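Glutathione S-transferase omega-like 2 (Saccharomyces cerevisiae, PDB 5LKB) acts as a glutathione-dependent thiol transferase that reduces dehydroascorbate and dimethylarsinic acid and reacts with glutathionyl-(hydro)quinones, working as a homodimer. Local coordinates at residues A117-K120 against N121-R125. Sequence-based numbering, arbitrary orientation.
Sequences AEIK and NDSQR
I119 sets CG1 over one face of the R125 guanidinium, the two side chains crossing at about a right angle; CD1 of I119 reaches past it toward the rim, 3.6 Å from NH2 of R125. The R125 chain runs extended through chi2 and then turns about its CG-CD bond (chi3 -62°), which swings the guanidinium across the isoleucine. A broad hydrocarbon suits the weakly hydrated face of a guanidinium, whose N-H groups point outward in its plane; here NH2 forms a salt bridge with D129. The other branch, CG2 of I119, stands anti to the backbone N and meets CB of S123 at 3.9 Å. An alanine in place of I119 is likely to uncover the guanidinium face and let R125 turn more freely beside D129.

The backbone makes this meeting possible through a type I beta turn from K120 to S123, closed by a hydrogen bond from S123 N to K120 O of 2.9 Å. S123 is small enough to bring its CB against that methyl, and its OG hydrogen-bonds to D129. At the first turn corner, N121 OD1 accepts from R348 of helix 339-349, tying down this surface loop of the N-terminal, thioredoxin-clan domain between helices 95-98 and 141-148. D129 thus draws S123 and R125 together, and its negative charge probably offsets that of the arginine at this surface.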
loop_
_atom_site.group_PDB
_atom_site.type_symbol
_atom_site.label_atom_id
_atom_site.label_comp_id
_atom_site.label_asym_id
_atom_site.label_seq_id
_atom_site.Cartn_x
_atom_site.Cartn_y
_atom_site.Cartn_z
ATOM N N ALA A 117 -3.283 -0.288 -17.833
ATOM C CA ALA A 117 -4.541 -0.956 -18.117
ATOM C C ALA A 117 -4.613 -1.582 -19.505
ATOM O O ALA A 117 -5.284 -2.615 -19.662
ATOM C CB ALA A 117 -5.701 0.036 -17.929
ATOM N N GLU A 118 -3.942 -0.997 -20.490
ATOM C CA GLU A 118 -3.968 -1.476 -21.870
ATOM C C GLU A 118 -3.068 -2.681 -22.082
ATOM O O GLU A 118 -3.113 -3.301 -23.149
ATOM C CB GLU A 118 -3.495 -0.359 -22.817
ATOM C CG GLU A 118 -4.246 0.968 -22.627
ATOM C CD GLU A 118 -5.759 0.781 -22.734
ATOM O OE1 GLU A 118 -6.183 0.060 -23.662
ATOM O OE2 GLU A 118 -6.517 1.321 -21.877
ATOM N N ILE A 119 -2.221 -3.003 -21.118
ATOM C CA ILE A 119 -1.288 -4.121 -21.256
ATOM C C ILE A 119 -1.955 -5.339 -20.640
ATOM O O ILE A 119 -2.151 -5.395 -19.423
ATOM C CB ILE A 119 0.030 -3.813 -20.542
ATOM C CG1 ILE A 119 0.651 -2.539 -21.107
ATOM C CG2 ILE A 119 0.950 -5.024 -20.689
ATOM C CD1 ILE A 119 1.776 -2.015 -20.355
ATOM N N LYS A 120 -2.291 -6.328 -21.461
ATOM C CA LYS A 120 -2.910 -7.540 -20.946
ATOM C C LYS A 120 -1.802 -8.556 -20.596
ATOM O O LYS A 120 -0.651 -8.419 -21.024
ATOM C CB LYS A 120 -3.854 -8.155 -21.980
ATOM C CG LYS A 120 -4.956 -7.292 -22.550
ATOM C CD LYS A 120 -5.851 -6.817 -21.496
ATOM C CE LYS A 120 -6.960 -5.908 -22.102
ATOM N NZ LYS A 120 -7.572 -4.942 -21.100
ATOM N N ASN A 121 -2.178 -9.575 -19.827
ATOM C CA ASN A 121 -1.238 -10.620 -19.373
ATOM C C ASN A 121 -0.732 -11.450 -20.519
ATOM O O ASN A 121 0.336 -12.063 -20.387
ATOM C CB ASN A 121 -1.862 -11.531 -18.331
ATOM C CG ASN A 121 -2.164 -10.802 -17.055
ATOM O OD1 ASN A 121 -1.646 -9.701 -16.856
ATOM N ND2 ASN A 121 -3.017 -11.361 -16.214
ATOM N N ASP A 122 -1.435 -11.453 -21.649
ATOM C CA ASP A 122 -0.932 -12.128 -22.837
ATOM C C ASP A 122 -0.244 -11.168 -23.817
ATOM O O ASP A 122 -0.062 -11.493 -25.002
ATOM C CB ASP A 122 -2.030 -12.967 -23.488
ATOM C CG ASP A 122 -3.145 -12.154 -24.010
ATOM O OD1 ASP A 122 -3.077 -10.891 -23.894
ATOM O OD2 ASP A 122 -4.124 -12.778 -24.514
ATOM N N SER A 123 0.205 -10.013 -23.332
ATOM C CA SER A 123 0.854 -9.028 -24.185
ATOM C C SER A 123 2.066 -9.644 -24.880
ATOM O O SER A 123 2.830 -10.416 -24.263
ATOM C CB SER A 123 1.279 -7.820 -23.348
ATOM O OG SER A 123 1.832 -6.793 -24.151
ATOM N N GLN A 124 2.263 -9.285 -26.166
ATOM C CA GLN A 124 3.290 -9.905 -27.007
ATOM C C GLN A 124 4.141 -8.869 -27.725
ATOM O O GLN A 124 4.439 -8.992 -28.922
ATOM C CB GLN A 124 2.638 -10.889 -27.988
ATOM C CG GLN A 124 2.056 -12.121 -27.291
ATOM C CD GLN A 124 1.501 -13.173 -28.240
ATOM O OE1 GLN A 124 1.948 -13.313 -29.380
ATOM N NE2 GLN A 124 0.537 -13.945 -27.752
ATOM N N ARG A 125 4.587 -7.834 -27.001
ATOM C CA ARG A 125 5.375 -6.758 -27.587
ATOM C C ARG A 125 6.842 -7.170 -27.638
ATOM O O ARG A 125 7.526 -7.197 -26.622
ATOM C CB ARG A 125 5.185 -5.489 -26.771
ATOM C CG ARG A 125 3.731 -4.955 -26.835
ATOM C CD ARG A 125 3.595 -3.774 -25.923
ATOM N NE ARG A 125 3.852 -4.156 -24.544
ATOM C CZ ARG A 125 3.976 -3.286 -23.538
ATOM N NH1 ARG A 125 3.865 -1.968 -23.737
ATOM N NH2 ARG A 125 4.193 -3.747 -22.328
#